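Local coordinates for possible glutathione S-transferase (Rhodopseudomonas palustris, PDB 3M8N), which probably acts as a glutathione transferase, joining glutathione to electrophilic substrates, at residues Glu68-Leu73 and Gln95-Glu100; Gly120-Gln125 and Gln174-Leu179; Lys5-Gln10 and Leu47-Ser52. One frame throughout, in Å; residues are numbered along the deposited sequence.

Interaction 1: residues Glu68-Leu73 and Gln95-Glu100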
loop_
_atom_site.group_PDB
_atom_site.type_symbol
_atom_site.label_atom_id
_atom_site.label_comp_id
_atom_site.label_asym_id
_atom_site.label_seq_id
_atom_site.Cartn_x
_atom_site.Cartn_y
_atom_site.Cartn_z
ATOM N N GLU A 68 -3.952 -8.695 -2.789
ATOM C CA GLU A 68 -3.293 -7.374 -2.874
ATOM C C GLU A 68 -2.151 -7.388 -3.876
ATOM O O GLU A 68 -1.076 -7.895 -3.595
ATOM C CB GLU A 68 -2.793 -6.794 -1.527
ATOM C CG GLU A 68 -3.890 -6.482 -0.480
ATOM C CD GLU A 68 -4.797 -5.307 -0.827
ATOM O OE1 GLU A 68 -4.366 -4.390 -1.590
ATOM O OE2 GLU A 68 -5.956 -5.324 -0.357
ATOM N N SER A 69 -2.381 -6.764 -5.023
ATOM C CA SER A 69 -1.423 -6.730 -6.082
ATOM C C SER A 69 -0.083 -6.307 -5.629
ATOM O O SER A 69 0.848 -6.837 -6.107
ATOM C CB SER A 69 -1.890 -5.900 -7.263
ATOM O OG SER A 69 -2.007 -4.572 -6.894
ATOM N N ASN A 70 0.046 -5.420 -4.664
ATOM C CA ASN A 70 1.379 -4.932 -4.294
ATOM C C ASN A 70 2.110 -5.847 -3.359
ATOM O O ASN A 70 3.338 -5.870 -3.364
ATOM C CB ASN A 70 1.325 -3.525 -3.695
ATOM C CG ASN A 70 1.076 -2.434 -4.727
ATOM O OD1 ASN A 70 0.781 -2.651 -5.872
ATOM N ND2 ASN A 70 1.190 -1.271 -4.290
ATOM N N ALA A 71 1.354 -6.598 -2.548
ATOM C CA ALA A 71 1.900 -7.714 -1.764
ATOM C C ALA A 71 2.300 -8.916 -2.636
ATOM O O ALA A 71 3.285 -9.564 -2.368
ATOM C CB ALA A 71 0.894 -8.172 -0.671
ATOM N N ILE A 72 1.508 -9.219 -3.635
ATOM C CA ILE A 72 1.837 -10.214 -4.638
ATOM C C ILE A 72 3.152 -9.834 -5.301
ATOM O O ILE A 72 4.027 -10.652 -5.392
ATOM C CB ILE A 72 0.655 -10.456 -5.647
ATOM C CG1 ILE A 72 -0.569 -11.012 -4.936
ATOM C CG2 ILE A 72 1.056 -11.327 -6.825
ATOM C CD1 ILE A 72 -1.992 -10.816 -5.686
ATOM N N LEU A 73 3.334 -8.582 -5.682
ATOM C CA LEU A 73 4.523 -8.154 -6.367
ATOM C C LEU A 73 5.709 -8.397 -5.503
ATOM O O LEU A 73 6.656 -8.938 -5.987
ATOM C CB LEU A 73 4.484 -6.657 -6.809
ATOM C CG LEU A 73 3.536 -6.206 -7.960
ATOM C CD1 LEU A 73 3.687 -4.727 -8.299
ATOM C CD2 LEU A 73 3.755 -6.992 -9.145
ATOM N N GLN A 95 8.038 2.077 0.025
ATOM C CA GLN A 95 7.583 3.464 0.154
ATOM C C GLN A 95 6.810 3.885 -1.077
ATOM O O GLN A 95 5.672 4.274 -0.961
ATOM C CB GLN A 95 8.736 4.392 0.376
ATOM C CG GLN A 95 8.319 5.803 0.418
ATOM C CD GLN A 95 9.450 6.789 0.268
ATOM O OE1 GLN A 95 10.365 6.894 1.083
ATOM N NE2 GLN A 95 9.332 7.599 -0.738
ATOM N N TRP A 96 7.395 3.725 -2.259
ATOM C CA TRP A 96 6.706 4.084 -3.461
ATOM C C TRP A 96 5.495 3.219 -3.752
ATOM O O TRP A 96 4.534 3.681 -4.303
ATOM C CB TRP A 96 7.677 4.115 -4.627
ATOM C CG TRP A 96 8.555 5.308 -4.541
ATOM C CD1 TRP A 96 9.858 5.335 -4.189
ATOM C CD2 TRP A 96 8.178 6.654 -4.781
ATOM N NE1 TRP A 96 10.324 6.614 -4.189
ATOM C CE2 TRP A 96 9.303 7.451 -4.541
ATOM C CE3 TRP A 96 6.982 7.278 -5.168
ATOM C CZ2 TRP A 96 9.275 8.852 -4.665
ATOM C CZ3 TRP A 96 6.961 8.685 -5.287
ATOM C CH2 TRP A 96 8.093 9.436 -5.047
HETATM N N MSE A 97 5.515 1.933 -3.420
HETATM C CA MSE A 97 4.299 1.121 -3.519
HETATM C C MSE A 97 3.188 1.472 -2.538
HETATM O O MSE A 97 2.016 1.339 -2.873
HETATM C CB MSE A 97 4.647 -0.343 -3.320
HETATM C CG MSE A 97 5.704 -0.771 -4.211
HETATM SE SE MSE A 97 6.161 -2.676 -4.157
HETATM C CE MSE A 97 4.676 -3.194 -5.001
ATOM N N PHE A 98 3.544 1.856 -1.316
ATOM C CA PHE A 98 2.556 2.390 -0.404
ATOM C C PHE A 98 1.999 3.703 -0.910
ATOM O O PHE A 98 0.812 3.905 -0.817
ATOM C CB PHE A 98 3.077 2.484 1.024
ATOM C CG PHE A 98 3.080 1.150 1.733
ATOM C CD1 PHE A 98 1.899 0.476 1.947
ATOM C CD2 PHE A 98 4.273 0.531 2.108
ATOM C CE1 PHE A 98 1.870 -0.776 2.608
ATOM C CE2 PHE A 98 4.264 -0.741 2.702
ATOM C CZ PHE A 98 3.033 -1.368 2.976
ATOM N N PHE A 99 2.845 4.536 -1.515
ATOM C CA PHE A 99 2.415 5.752 -2.174
ATOM C C PHE A 99 1.483 5.447 -3.268
ATOM O O PHE A 99 0.485 6.090 -3.346
ATOM C CB PHE A 99 3.602 6.525 -2.692
ATOM C CG PHE A 99 3.259 7.692 -3.614
ATOM C CD1 PHE A 99 3.041 8.953 -3.116
ATOM C CD2 PHE A 99 3.266 7.530 -4.995
ATOM C CE1 PHE A 99 2.780 10.011 -3.999
ATOM C CE2 PHE A 99 3.009 8.594 -5.837
ATOM C CZ PHE A 99 2.766 9.801 -5.346
ATOM N N GLU A 100 1.766 4.466 -4.099
ATOM C CA GLU A 100 0.823 4.091 -5.159
ATOM C C GLU A 100 -0.501 3.688 -4.571
ATOM O O GLU A 100 -1.511 4.046 -5.083
ATOM C CB GLU A 100 1.383 2.969 -6.033
ATOM C CG GLU A 100 0.568 2.578 -7.257
ATOM C CD GLU A 100 -0.508 1.476 -7.044
ATOM O OE1 GLU A 100 -0.680 0.922 -5.956
ATOM O OE2 GLU A 100 -1.261 1.150 -7.971
#

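Interaction 2: residues Gly120-Gln125 and Gln174-Leu179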
loop_
_atom_site.group_PDB
_atom_site.type_symbol
_atom_site.label_atom_id
_atom_site.label_comp_id
_atom_site.label_asym_id
_atom_site.label_seq_id
_atom_site.Cartn_x
_atom_site.Cartn_y
_atom_site.Cartn_z
ATOM N N GLY A 120 -21.124 3.413 -19.196
ATOM C CA GLY A 120 -21.791 4.600 -18.651
ATOM C C GLY A 120 -21.439 4.983 -17.218
ATOM O O GLY A 120 -22.303 5.413 -16.460
ATOM N N GLY A 121 -20.177 4.845 -16.829
ATOM C CA GLY A 121 -19.768 5.150 -15.464
ATOM C C GLY A 121 -19.406 6.581 -15.128
ATOM O O GLY A 121 -19.331 6.906 -13.933
ATOM N N ARG A 122 -19.146 7.428 -16.150
ATOM C CA ARG A 122 -18.903 8.879 -15.931
ATOM C C ARG A 122 -20.070 9.570 -15.260
ATOM O O ARG A 122 -19.884 10.392 -14.343
ATOM C CB ARG A 122 -18.611 9.646 -17.222
ATOM C CG ARG A 122 -18.461 11.229 -17.027
ATOM C CD ARG A 122 -17.925 11.967 -18.304
ATOM N NE ARG A 122 -16.884 11.193 -19.019
ATOM C CZ ARG A 122 -15.567 11.367 -18.879
ATOM N NH1 ARG A 122 -15.100 12.309 -18.055
ATOM N NH2 ARG A 122 -14.720 10.605 -19.579
ATOM N N ASP A 123 -21.268 9.252 -15.727
ATOM C CA ASP A 123 -22.463 9.818 -15.136
ATOM C C ASP A 123 -22.758 9.388 -13.738
ATOM O O ASP A 123 -23.371 10.138 -12.952
ATOM C CB ASP A 123 -23.643 9.627 -16.048
ATOM C CG ASP A 123 -23.751 10.779 -17.044
ATOM O OD1 ASP A 123 -24.809 11.460 -16.987
ATOM O OD2 ASP A 123 -22.763 11.043 -17.829
ATOM N N LEU A 124 -22.253 8.206 -13.402
ATOM C CA LEU A 124 -22.353 7.699 -12.049
ATOM C C LEU A 124 -21.380 8.390 -11.092
ATOM O O LEU A 124 -21.563 8.308 -9.892
ATOM C CB LEU A 124 -22.186 6.173 -12.031
ATOM C CG LEU A 124 -23.340 5.455 -12.715
ATOM C CD1 LEU A 124 -22.966 4.046 -13.071
ATOM C CD2 LEU A 124 -24.550 5.500 -11.800
ATOM N N GLN A 125 -20.355 9.085 -11.590
ATOM C CA GLN A 125 -19.377 9.630 -10.642
ATOM C C GLN A 125 -19.003 11.090 -10.814
ATOM O O GLN A 125 -17.871 11.499 -10.512
ATOM C CB GLN A 125 -18.112 8.749 -10.564
ATOM C CG GLN A 125 -18.349 7.311 -10.153
ATOM C CD GLN A 125 -18.534 7.082 -8.660
ATOM O OE1 GLN A 125 -18.201 7.920 -7.833
ATOM N NE2 GLN A 125 -19.062 5.905 -8.311
ATOM N N GLN A 174 -5.644 8.159 -20.812
ATOM C CA GLN A 174 -6.840 7.609 -21.407
ATOM C C GLN A 174 -8.018 7.901 -20.522
ATOM O O GLN A 174 -9.144 7.647 -20.896
ATOM C CB GLN A 174 -6.739 6.103 -21.657
ATOM C CG GLN A 174 -5.896 5.752 -22.838
ATOM C CD GLN A 174 -5.259 4.397 -22.686
ATOM O OE1 GLN A 174 -5.964 3.413 -22.442
ATOM N NE2 GLN A 174 -3.909 4.326 -22.794
ATOM N N CYS A 175 -7.796 8.461 -19.355
ATOM C CA CYS A 175 -8.905 8.591 -18.461
ATOM C C CYS A 175 -9.039 9.995 -17.899
ATOM O O CYS A 175 -9.395 10.157 -16.748
ATOM C CB CYS A 175 -8.864 7.474 -17.380
ATOM S SG CYS A 175 -7.583 7.567 -16.025
ATOM N N ASP A 176 -8.730 10.994 -18.729
ATOM C CA ASP A 176 -9.015 12.400 -18.473
ATOM C C ASP A 176 -7.864 13.130 -17.858
ATOM O O ASP A 176 -8.029 14.250 -17.403
ATOM C CB ASP A 176 -10.205 12.582 -17.534
ATOM C CG ASP A 176 -11.564 12.508 -18.238
ATOM O OD1 ASP A 176 -11.697 12.004 -19.374
ATOM O OD2 ASP A 176 -12.536 12.977 -17.607
ATOM N N PHE A 177 -6.705 12.490 -17.795
ATOM C CA PHE A 177 -5.518 13.183 -17.366
ATOM C C PHE A 177 -4.736 13.568 -18.627
ATOM O O PHE A 177 -4.748 12.884 -19.627
ATOM C CB PHE A 177 -4.675 12.305 -16.441
ATOM C CG PHE A 177 -5.269 12.070 -15.097
ATOM C CD1 PHE A 177 -4.910 12.840 -14.025
ATOM C CD2 PHE A 177 -6.150 11.061 -14.894
ATOM C CE1 PHE A 177 -5.471 12.630 -12.796
ATOM C CE2 PHE A 177 -6.717 10.840 -13.642
ATOM C CZ PHE A 177 -6.373 11.614 -12.617
ATOM N N ASP A 178 -4.041 14.677 -18.558
ATOM C CA ASP A 178 -3.286 15.161 -19.689
ATOM C C ASP A 178 -1.885 15.154 -19.187
ATOM O O ASP A 178 -1.547 15.870 -18.244
ATOM C CB ASP A 178 -3.794 16.571 -20.121
ATOM C CG ASP A 178 -2.846 17.337 -21.092
ATOM O OD1 ASP A 178 -1.955 16.736 -21.753
ATOM O OD2 ASP A 178 -3.034 18.581 -21.202
ATOM N N LEU A 179 -1.075 14.319 -19.829
ATOM C CA LEU A 179 0.268 14.072 -19.356
ATOM C C LEU A 179 1.356 14.907 -20.032
ATOM O O LEU A 179 2.552 14.726 -19.760
ATOM C CB LEU A 179 0.537 12.569 -19.427
ATOM C CG LEU A 179 0.185 11.870 -18.099
ATOM C CD1 LEU A 179 -1.309 11.563 -18.052
ATOM C CD2 LEU A 179 0.993 10.580 -17.908
#

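Interaction 3: residues Lys5-Gln10 and Leu47-Ser52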
loop_
_atom_site.group_PDB
_atom_site.type_symbol
_atom_site.label_atom_id
_atom_site.label_comp_id
_atom_site.label_asym_id
_atom_site.label_seq_id
_atom_site.Cartn_x
_atom_site.Cartn_y
_atom_site.Cartn_z
ATOM N N LYS A 5 -0.779 -20.161 -9.722
ATOM C CA LYS A 5 -2.061 -19.882 -10.311
ATOM C C LYS A 5 -2.431 -18.454 -9.982
ATOM O O LYS A 5 -2.463 -18.106 -8.816
ATOM C CB LYS A 5 -3.109 -20.831 -9.748
ATOM C CG LYS A 5 -4.294 -20.983 -10.662
ATOM C CD LYS A 5 -5.439 -21.752 -10.046
ATOM C CE LYS A 5 -5.063 -23.117 -9.679
ATOM N NZ LYS A 5 -6.295 -23.959 -9.558
ATOM N N LEU A 6 -2.694 -17.630 -10.992
ATOM C CA LEU A 6 -3.225 -16.314 -10.825
ATOM C C LEU A 6 -4.675 -16.137 -11.284
ATOM O O LEU A 6 -5.017 -16.320 -12.445
ATOM C CB LEU A 6 -2.337 -15.297 -11.534
ATOM C CG LEU A 6 -2.565 -13.783 -11.413
ATOM C CD1 LEU A 6 -2.179 -13.255 -9.996
ATOM C CD2 LEU A 6 -1.808 -13.021 -12.513
ATOM N N TYR A 7 -5.512 -15.691 -10.361
ATOM C CA TYR A 7 -6.849 -15.264 -10.691
ATOM C C TYR A 7 -6.749 -13.803 -11.024
ATOM O O TYR A 7 -6.248 -13.004 -10.232
ATOM C CB TYR A 7 -7.795 -15.488 -9.522
ATOM C CG TYR A 7 -7.967 -16.953 -9.125
ATOM C CD1 TYR A 7 -9.079 -17.680 -9.526
ATOM C CD2 TYR A 7 -7.012 -17.596 -8.310
ATOM C CE1 TYR A 7 -9.231 -19.001 -9.145
ATOM C CE2 TYR A 7 -7.149 -18.889 -7.922
ATOM C CZ TYR A 7 -8.253 -19.597 -8.350
ATOM O OH TYR A 7 -8.365 -20.905 -7.952
ATOM N N SER A 8 -7.195 -13.473 -12.226
ATOM C CA SER A 8 -6.841 -12.219 -12.876
ATOM C C SER A 8 -7.976 -11.653 -13.682
ATOM O O SER A 8 -8.691 -12.352 -14.307
ATOM C CB SER A 8 -5.586 -12.429 -13.772
ATOM O OG SER A 8 -5.263 -11.328 -14.560
HETATM N N MSE A 9 -8.136 -10.357 -13.655
HETATM C CA MSE A 9 -8.968 -9.718 -14.612
HETATM C C MSE A 9 -8.129 -9.010 -15.656
HETATM O O MSE A 9 -7.244 -8.249 -15.358
HETATM C CB MSE A 9 -9.849 -8.731 -13.888
HETATM C CG MSE A 9 -10.974 -8.219 -14.729
HETATM SE SE MSE A 9 -12.064 -6.962 -13.705
HETATM C CE MSE A 9 -12.269 -5.626 -15.081
ATOM N N GLN A 10 -8.453 -9.251 -16.905
ATOM C CA GLN A 10 -7.645 -8.799 -18.056
ATOM C C GLN A 10 -7.510 -7.275 -18.104
ATOM O O GLN A 10 -6.426 -6.755 -18.228
ATOM C CB GLN A 10 -8.201 -9.430 -19.357
ATOM C CG GLN A 10 -7.395 -9.231 -20.626
ATOM C CD GLN A 10 -6.007 -9.888 -20.581
ATOM O OE1 GLN A 10 -5.817 -10.955 -20.029
ATOM N NE2 GLN A 10 -5.043 -9.208 -21.115
ATOM N N LEU A 47 -15.446 -16.664 -3.058
ATOM C CA LEU A 47 -15.323 -16.078 -1.743
ATOM C C LEU A 47 -14.661 -17.058 -0.802
ATOM O O LEU A 47 -14.013 -16.690 0.148
ATOM C CB LEU A 47 -16.688 -15.670 -1.268
ATOM C CG LEU A 47 -17.092 -14.411 -1.992
ATOM C CD1 LEU A 47 -18.476 -14.096 -1.569
ATOM C CD2 LEU A 47 -16.216 -13.278 -1.634
ATOM N N ALA A 48 -14.774 -18.325 -1.124
ATOM C CA ALA A 48 -14.076 -19.316 -0.377
ATOM C C ALA A 48 -12.551 -19.087 -0.362
ATOM O O ALA A 48 -11.930 -19.326 0.667
ATOM C CB ALA A 48 -14.419 -20.698 -0.892
ATOM N N LYS A 49 -11.943 -18.630 -1.466
ATOM C CA LYS A 49 -10.468 -18.429 -1.547
ATOM C C LYS A 49 -10.040 -17.030 -1.106
ATOM O O LYS A 49 -9.001 -16.851 -0.471
ATOM C CB LYS A 49 -10.000 -18.646 -2.966
ATOM C CG LYS A 49 -10.628 -19.776 -3.627
ATOM C CD LYS A 49 -10.699 -19.447 -5.083
ATOM C CE LYS A 49 -11.511 -20.471 -5.874
ATOM N NZ LYS A 49 -10.666 -21.592 -6.334
ATOM N N ASN A 50 -10.816 -16.029 -1.490
ATOM C CA ASN A 50 -10.698 -14.743 -0.858
ATOM C C ASN A 50 -12.038 -14.198 -0.440
ATOM O O ASN A 50 -12.873 -13.900 -1.290
ATOM C CB ASN A 50 -9.941 -13.719 -1.692
ATOM C CG ASN A 50 -9.722 -12.433 -0.945
ATOM O OD1 ASN A 50 -10.435 -11.518 -1.148
ATOM N ND2 ASN A 50 -8.762 -12.385 -0.040
ATOM N N PRO A 51 -12.235 -14.063 0.893
ATOM C CA PRO A 51 -13.544 -13.727 1.503
ATOM C C PRO A 51 -13.990 -12.313 1.156
ATOM O O PRO A 51 -15.202 -12.060 1.240
ATOM C CB PRO A 51 -13.270 -13.831 3.024
ATOM C CG PRO A 51 -11.921 -14.508 3.143
ATOM C CD PRO A 51 -11.179 -14.144 1.932
ATOM N N SER A 52 -13.033 -11.442 0.763
ATOM C CA SER A 52 -13.259 -10.040 0.290
ATOM C C SER A 52 -13.475 -9.818 -1.191
ATOM O O SER A 52 -13.528 -8.682 -1.610
ATOM C CB SER A 52 -12.088 -9.132 0.611
ATOM O OG SER A 52 -11.529 -9.485 1.832
#

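Interaction 1: residues Glu68-Leu73 and Gln95-Glu100
Asn70 and selenomethionine Met97 carry most of this buried interface, where helix 69-77 of the thioredoxin-like N-terminal domain lies nearly antiparallel (160°) to the long helix 87-117 of the helical C-terminal domain. The segment axes stay 10.8 Å apart, a gap that side chains of middle length can span.

The apolar part centres on the methyl of Met97. Bent at chi3, the chain slides past Asn70 in the opposite direction, and its CE comes 3.6 Å from Asn70 CB and 3.8 Å from Leu73 CD1. An unbranched, flexible residue suits this place, since its end can turn to fit both neighbours.

The polar part belongs to the Asn70 amide. Its ND2 gives a weak, bent hydrogen bond to Glu100 OE1 (3.3 Å, 145° at the hydrogen), with amide and carboxylate planes 45° apart. Asn70 ND2 also lies 3.1 Å from Met97 O.

Lys17 of helix 13-24 is the stronger partner of Glu100, forming a salt bridge to OE2, and it bonds weakly to Asn70 OD1. These bonds tie three helices together at the domain interface, and the buried carboxylate, meeting a full positive charge and an amide N-H, would probably stay ionised.

Interaction 2: residues Gly120-Gln125 and Gln174-Leu179
Arg122 and Asp176 reach toward each other from opposite directions and meet edge to edge in a two-pronged salt bridge on the protein surface. The guanidinium and carboxylate planes are turned only 25° apart, so both nitrogens of one guanidinium edge can address both acid oxygens. The prongs are unequal. Arg122 NH1 donates to Asp176 OD2 over 2.7 Å in an almost straight bond (167°), with the oxygen practically in the guanidinium plane and approached on its syn side. The second, from Arg122 NH2 to Asp176 OD1, is weak at 3.3 Å.

Length is what the arginine contributes here: the nearest CA atoms of the segments, those of Arg122 and Cys175, are 10.3 Å apart. With CG anti to the backbone N (chi1 175°) and chi2 also extended, the chain runs straight out of its loop before bending at chi3 to present the guanidinium edge. Asp176 holds CG beside its backbone N, anti to the carbonyl carbon, and the carboxylate thereby points at the arginine.

Both side chains also touch Leu115 of helix 87-117, and Asp176 packs on Leu129 and Leu133 of helix 129-146. The bridge thus links the loop joining those two helices to the loop between helices 160-169 and 183-193. An asparagine in place of Asp176 would probably leave the Arg122 guanidinium without its opposite charge and freer to swing away. The near-coplanar pairing and the one short, straight bond direct the contact, while water at the surface is likely to lessen the gain in energy.

Interaction 3: residues Lys5-Gln10 and Leu47-Ser52
A central strand of the thioredoxin-like N-terminal domain, 4-8, here meets the loop that leads from helix 44-47 to strand 57-59, through Tyr7 and Lys49. In the sheet order 29-33, 4-8, 57-59, 65-67, strand 4-8 lies parallel to 29-33 and antiparallel to 57-59, a mixed sheet characteristic of this fold in the GST superfamily. The loop packs against one side of it: Lys49 touches Leu57 and Tyr65, and Asn50 rests on Leu57 and Ala67.

Across the contact Lys49 NZ donates a hydrogen bond to Tyr7 OH, 2.9 Å away. The two side chains cross at about a right angle, and the ammonium reaches the phenol obliquely. Tyr7 suits this strand position because its ring can pack among Val34, Glu59 and Tyr65 while the hydroxyl extends to the loop. The lysine supplies the remaining length, for even the nearest CA atoms, those of Tyr7 and Lys49, are 10.3 Å apart. Its chain is bent at chi2 (149°) and again at chi4 (-88°), and the second bend turns the ammonium to the hydroxyl while the methylenes cross near the end of the ring, with Lys49 CD 4.1 Å from Tyr7 CZ.

Two lysines gather here, with Glu59 beside them. Lys5, two residues before Tyr7 on the strand, places its NZ 5.9 Å from Lys49 NZ, like charges that would probably repel mildly, an effect the long, weak ion pair of Lys5 with Glu59 may ease. Beyond the lysine, Asn50 OD1 accepts from Gln54 N and, weakly, from Ser52 N at 3.2 Å.

How the interactions relate
Along the chain the contacts come in series: interaction 3 closes first, then interaction 1, then interaction 2. Interaction 3 lies wholly in the N-terminal domain, at its sheet, and interaction 2 wholly among the loops of the helical C-terminal domain; their centres are 27 Å apart. Interaction 1 joins the two domains, its centre about 18 Å from that of interaction 3 and 24 Å from that of interaction 2. Helix 87-117 leads into the loop of interaction 2. The same helix carries both the domain interface and a face of the dimer, for from segment 95-100 Phe98 stacks on Phe98 of the second subunit, while the other two contacts each stay within a single domain.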